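Local atomic coordinates of meso-diaminopimelate dehydrogenase (Clostridium tetani, PDB entry 3WGY), a protein that catalyses, in its natural form, the NADP-dependent reversible oxidative deamination of meso-2,6-diaminopimelate, and is held here as a six-fold mutant with the 2-oxo acid 4-methyl-2-oxovalerate bound. Residues Asn208-Leu211 and Lys212-Glu215; Pro175-Gly178 and Ala179-Ala183. The protein carries 6 engineered substitutions. One frame throughout, in Å; residues are numbered along the deposited sequence.

Overall arrangement
Running from the N terminus, the chain reaches contact 2 first: there P175 ends strand 166-175 and the backbone turns at I176 straight into helix 177-184. It then passes through helix 193-196 and strand 197-205, which pairs antiparallel with 166-175, and the loop behind that strand leads to contact 1, where D210 caps the start of helix 211-219. Each contact is one continuous stretch at a helix start, so the two follow in series and neither nest nor cross. The centres of contact 1 and contact 2 lie about 31 Å apart, and the nearest atoms of contact 1 and contact 2 about 16 Å apart. Contact 2 rests on strands 142-147 and 249-258, contact 1 against strand 230-234; both belong to the C-terminal domain.

Contact 1: Asn208-Leu211 and Lys212-Glu215; sequences NADL and KKIE
An aspartate N-cap opens helix 211-219: D210 sits just before the first helical turn and its carboxylate reaches forward to the backbone N of K213. The evidence is the bond from K213 N to D210 OD1, 3.1 Å long with an N-H...O angle of 147°. The amide meets OD1 from above the carboxylate plane, 46° out of it, so the approach is not an in-plane one. The first torsion of D210 explains the reach, since CG lies opposite the backbone N (chi1 -168°) and the carboxylate is thereby carried beside the opening turn. Backbone bonds continue the same turn: I214 N donates to D210 O at 3.1 Å, in the carbonyl plane, and E215 N donates to L211 O at 3.1 Å. K213 thus meets D210 twice, for its side chain crosses the carboxylate at a slant, with K213 CB 3.2 Å from D210 OD1 and K213 CE 3.1 Å from D210 OD2. Its ammonium stands off, K213 NZ lying 3.5 Å from D210 OD2 in a long salt bridge. On the inner side of the turn the CD1 methyl of I214 lies 4.0 Å from A209 CB, a small apolar contact next to the cap. I214 is buried and, like L211, touches F234 of strand 230-234, outermost in the mixed sheet within this chain. Across the same first turn, K212 NZ and E215 OE1 form a long, weak salt bridge. Water 1 spans the aspartate-lysine pair, accepting from K213 NZ at 2.8 Å and donating to D210 OD2.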
ATOM      1  N   ASN B 208       3.349  21.241  45.458  1.00 52.77           N
ATOM      2  CA  ASN B 208       2.151  22.021  45.784  1.00 55.07           C
ATOM      3  C   ASN B 208       1.365  22.064  44.462  1.00 55.31           C
ATOM      4  O   ASN B 208       0.709  21.086  44.097  1.00 57.31           O
ATOM      5  CB  ASN B 208       2.529  23.439  46.252  1.00 55.50           C
ATOM      6  CG  ASN B 208       3.543  23.433  47.399  1.00 56.64           C
ATOM      7  OD1 ASN B 208       3.278  22.905  48.484  1.00 55.95           O
ATOM      8  ND2 ASN B 208       4.710  24.021  47.157  1.00 58.15           N
ATOM      9  N   ALA B 209       1.431  23.192  43.757  1.00 56.24           N
ATOM     10  CA  ALA B 209       0.791  23.362  42.440  1.00 54.94           C
ATOM     11  C   ALA B 209      -0.733  23.496  42.268  1.00 53.60           C
ATOM     12  O   ALA B 209      -1.197  24.508  41.732  1.00 53.56           O
ATOM     13  CB  ALA B 209       1.300  22.263  41.488  1.00 56.28           C
ATOM     14  N   ASP B 210      -1.487  22.475  42.684  1.00 49.58           N
ATOM     15  CA  ASP B 210      -2.958  22.410  42.552  1.00 46.10           C
ATOM     16  C   ASP B 210      -3.271  21.550  41.318  1.00 43.80           C
ATOM     17  O   ASP B 210      -3.492  22.057  40.216  1.00 39.94           O
ATOM     18  CB  ASP B 210      -3.597  23.797  42.380  1.00 46.52           C
ATOM     19  CG  ASP B 210      -5.118  23.769  42.528  1.00 47.10           C
ATOM     20  OD1 ASP B 210      -5.755  22.798  42.075  1.00 46.46           O
ATOM     21  OD2 ASP B 210      -5.687  24.727  43.088  1.00 49.97           O
ATOM     22  N   LEU B 211      -3.287  20.239  41.532  1.00 42.80           N
ATOM     23  CA  LEU B 211      -3.519  19.255  40.487  1.00 41.71           C
ATOM     24  C   LEU B 211      -4.839  19.379  39.722  1.00 42.78           C
ATOM     25  O   LEU B 211      -4.860  19.247  38.499  1.00 42.71           O
ATOM     26  CB  LEU B 211      -3.396  17.857  41.090  1.00 41.36           C
ATOM     27  CG  LEU B 211      -2.126  17.622  41.920  1.00 40.80           C
ATOM     28  CD1 LEU B 211      -2.098  16.182  42.401  1.00 38.75           C
ATOM     29  CD2 LEU B 211      -0.885  17.939  41.089  1.00 38.27           C
ATOM     30  N   LYS B 212      -5.941  19.623  40.425  1.00 42.62           N
ATOM     31  CA  LYS B 212      -7.218  19.750  39.741  1.00 43.63           C
ATOM     32  C   LYS B 212      -7.194  20.954  38.797  1.00 44.12           C
ATOM     33  O   LYS B 212      -7.780  20.919  37.716  1.00 45.54           O
ATOM     34  CB  LYS B 212      -8.363  19.892  40.751  1.00 43.89           C
ATOM     35  CG  LYS B 212      -9.748  19.725  40.142  1.00 43.73           C
ATOM     36  CD  LYS B 212      -9.919  18.345  39.517  1.00 42.48           C
ATOM     37  CE  LYS B 212     -11.266  18.197  38.852  1.00 42.49           C
ATOM     38  NZ  LYS B 212     -11.366  16.901  38.135  1.00 42.72           N
ATOM     39  N   LYS B 213      -6.488  22.006  39.199  1.00 43.45           N
ATOM     40  CA  LYS B 213      -6.393  23.225  38.406  1.00 42.45           C
ATOM     41  C   LYS B 213      -5.519  23.076  37.153  1.00 42.63           C
ATOM     42  O   LYS B 213      -5.787  23.696  36.115  1.00 42.41           O
ATOM     43  CB  LYS B 213      -5.860  24.356  39.281  1.00 43.77           C
ATOM     44  CG  LYS B 213      -6.170  25.733  38.743  1.00 47.93           C
ATOM     45  CD  LYS B 213      -6.921  26.584  39.768  1.00 49.40           C
ATOM     46  CE  LYS B 213      -6.047  26.945  40.963  1.00 51.20           C
ATOM     47  NZ  LYS B 213      -6.750  27.859  41.921  1.00 54.59           N
ATOM     48  N   ILE B 214      -4.470  22.269  37.250  1.00 40.70           N
ATOM     49  CA  ILE B 214      -3.585  22.040  36.109  1.00 40.28           C
ATOM     50  C   ILE B 214      -4.368  21.247  35.072  1.00 39.43           C
ATOM     51  O   ILE B 214      -4.337  21.549  33.880  1.00 39.01           O
ATOM     52  CB  ILE B 214      -2.336  21.222  36.524  1.00 39.00           C
ATOM     53  CG1 ILE B 214      -1.403  22.085  37.371  1.00 36.38           C
ATOM     54  CG2 ILE B 214      -1.617  20.703  35.290  1.00 37.75           C
ATOM     55  CD1 ILE B 214      -0.230  21.316  37.952  1.00 35.00           C
ATOM     56  N   GLU B 215      -5.082  20.239  35.559  1.00 40.74           N
ATOM     57  CA  GLU B 215      -5.892  19.371  34.723  1.00 42.75           C
ATOM     58  C   GLU B 215      -6.896  20.152  33.892  1.00 44.80           C
ATOM     59  O   GLU B 215      -7.130  19.839  32.722  1.00 44.82           O
ATOM     60  CB  GLU B 215      -6.644  18.375  35.598  1.00 44.37           C
ATOM     61  CG  GLU B 215      -7.360  17.290  34.837  1.00 46.69           C
ATOM     62  CD  GLU B 215      -8.277  16.496  35.730  1.00 49.37           C
ATOM     63  OE1 GLU B 215      -8.092  16.553  36.966  1.00 53.28           O
ATOM     64  OE2 GLU B 215      -9.177  15.814  35.203  1.00 52.23           O
TER
HETATM   65  O   HOH W   1      -5.123  26.982  43.958  1.00 48.40           O

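Contact 2: Pro175-Gly178 and Ala179-Ala183; sequences PIKG and ALDKA
K177 reaches along the first turn of helix 177-184 to D181, four residues on, and its side chain can be followed atom by atom. CB leaves pointing away from the following turn, but CG, set opposite the backbone N (chi1 -166°), already lies 3.5 Å from D181 OD1. CD and CE then pass the carboxylate at van der Waals distance, nearest to OD2. The chain stays extended until its last torsion, where a bend (chi4 -55°) turns NZ in toward the carboxylate oxygens. NZ ends 2.6 Å from D181 OD2, on the syn lone pair, and makes a second, weak bond to OD1 at 2.9 Å. Both carboxylate oxygens therefore share one ammonium, a grip that should limit rotation of the acid group. The backbone ties the same two residues: D181 N donates to K177 O at 2.8 Å, nearly straight at 170°. One residue earlier, I176 occupies the N-cap position, and its carbonyl O accepts from L180 N at 3.2 Å and, weakly, from A179 N. K182 N continues the series to G178 O. On the buried side of the turn, L180 CD1 lies 4.1 Å from P175 CB, and both residues touch F147 of strand 142-147, while L180 also packs on F252 of strand 249-258. The turn thus has a charged outer side and an apolar inner one. Together these features describe an amphipathic helix start following directly on a strand, with an i to i+4 lysine-aspartate salt bridge across its first turn.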
ATOM      1  N   PRO B 175      -5.599   7.757  18.445  1.00 35.40           N
ATOM      2  CA  PRO B 175      -6.854   7.476  17.749  1.00 36.46           C
ATOM      3  C   PRO B 175      -7.821   6.823  18.735  1.00 36.94           C
ATOM      4  O   PRO B 175      -7.409   6.044  19.592  1.00 38.57           O
ATOM      5  CB  PRO B 175      -6.422   6.519  16.642  1.00 36.17           C
ATOM      6  CG  PRO B 175      -5.042   7.013  16.311  1.00 35.85           C
ATOM      7  CD  PRO B 175      -4.447   7.244  17.683  1.00 36.47           C
ATOM      8  N   ILE B 176      -9.102   7.152  18.622  1.00 37.17           N
ATOM      9  CA  ILE B 176     -10.118   6.587  19.499  1.00 37.18           C
ATOM     10  C   ILE B 176     -10.609   5.291  18.871  1.00 38.50           C
ATOM     11  O   ILE B 176     -11.053   5.287  17.725  1.00 37.62           O
ATOM     12  CB  ILE B 176     -11.292   7.569  19.666  1.00 39.00           C
ATOM     13  CG1 ILE B 176     -10.796   8.845  20.345  1.00 37.78           C
ATOM     14  CG2 ILE B 176     -12.407   6.925  20.482  1.00 38.10           C
ATOM     15  CD1 ILE B 176     -11.792   9.980  20.334  1.00 38.33           C
ATOM     16  N   LYS B 177     -10.533   4.191  19.613  1.00 40.69           N
ATOM     17  CA  LYS B 177     -10.949   2.899  19.073  1.00 44.43           C
ATOM     18  C   LYS B 177     -12.336   2.929  18.445  1.00 44.20           C
ATOM     19  O   LYS B 177     -12.557   2.329  17.392  1.00 44.72           O
ATOM     20  CB  LYS B 177     -10.914   1.814  20.150  1.00 46.85           C
ATOM     21  CG  LYS B 177     -11.010   0.412  19.564  1.00 51.99           C
ATOM     22  CD  LYS B 177     -11.238  -0.643  20.634  1.00 54.28           C
ATOM     23  CE  LYS B 177     -11.068  -2.049  20.069  1.00 57.09           C
ATOM     24  NZ  LYS B 177     -11.935  -2.309  18.882  1.00 57.53           N
ATOM     25  N   GLY B 178     -13.265   3.625  19.097  1.00 44.05           N
ATOM     26  CA  GLY B 178     -14.622   3.719  18.586  1.00 41.75           C
ATOM     27  C   GLY B 178     -14.668   4.174  17.141  1.00 39.96           C
ATOM     28  O   GLY B 178     -15.367   3.581  16.320  1.00 39.78           O
ATOM     29  N   ALA B 179     -13.932   5.233  16.828  1.00 37.11           N
ATOM     30  CA  ALA B 179     -13.887   5.753  15.468  1.00 36.37           C
ATOM     31  C   ALA B 179     -13.205   4.764  14.522  1.00 34.94           C
ATOM     32  O   ALA B 179     -13.626   4.596  13.378  1.00 31.74           O
ATOM     33  CB  ALA B 179     -13.149   7.083  15.445  1.00 35.90           C
ATOM     34  N   LEU B 180     -12.144   4.116  14.990  1.00 35.49           N
ATOM     35  CA  LEU B 180     -11.440   3.160  14.144  1.00 37.71           C
ATOM     36  C   LEU B 180     -12.366   2.012  13.782  1.00 38.93           C
ATOM     37  O   LEU B 180     -12.443   1.616  12.620  1.00 39.58           O
ATOM     38  CB  LEU B 180     -10.189   2.617  14.843  1.00 38.17           C
ATOM     39  CG  LEU B 180      -8.954   3.521  14.922  1.00 39.39           C
ATOM     40  CD1 LEU B 180      -7.866   2.804  15.717  1.00 39.02           C
ATOM     41  CD2 LEU B 180      -8.449   3.864  13.513  1.00 38.20           C
ATOM     42  N   ASP B 181     -13.079   1.489  14.776  1.00 38.67           N
ATOM     43  CA  ASP B 181     -14.002   0.383  14.544  1.00 41.22           C
ATOM     44  C   ASP B 181     -15.100   0.787  13.569  1.00 40.84           C
ATOM     45  O   ASP B 181     -15.448   0.020  12.672  1.00 38.78           O
ATOM     46  CB  ASP B 181     -14.630  -0.083  15.863  1.00 43.32           C
ATOM     47  CG  ASP B 181     -13.607  -0.686  16.821  1.00 47.65           C
ATOM     48  OD1 ASP B 181     -12.391  -0.656  16.523  1.00 47.97           O
ATOM     49  OD2 ASP B 181     -14.022  -1.193  17.880  1.00 50.97           O
ATOM     50  N   LYS B 182     -15.645   1.989  13.742  1.00 39.68           N
ATOM     51  CA  LYS B 182     -16.695   2.456  12.848  1.00 41.70           C
ATOM     52  C   LYS B 182     -16.158   2.655  11.441  1.00 40.19           C
ATOM     53  O   LYS B 182     -16.824   2.321  10.468  1.00 41.60           O
ATOM     54  CB  LYS B 182     -17.318   3.751  13.374  1.00 44.70           C
ATOM     55  CG  LYS B 182     -18.052   3.589  14.711  1.00 47.61           C
ATOM     56  CD  LYS B 182     -19.003   2.380  14.713  1.00 51.48           C
ATOM     57  CE  LYS B 182     -18.252   1.072  14.989  1.00 51.92           C
ATOM     58  NZ  LYS B 182     -19.075  -0.149  14.778  1.00 54.22           N
ATOM     59  N   ALA B 183     -14.949   3.190  11.328  1.00 38.90           N
ATOM     60  CA  ALA B 183     -14.354   3.385  10.015  1.00 38.32           C
ATOM     61  C   ALA B 183     -14.189   2.011   9.374  1.00 38.51           C
ATOM     62  O   ALA B 183     -14.618   1.785   8.245  1.00 38.81           O
ATOM     63  CB  ALA B 183     -12.999   4.073  10.141  1.00 35.32           C
TER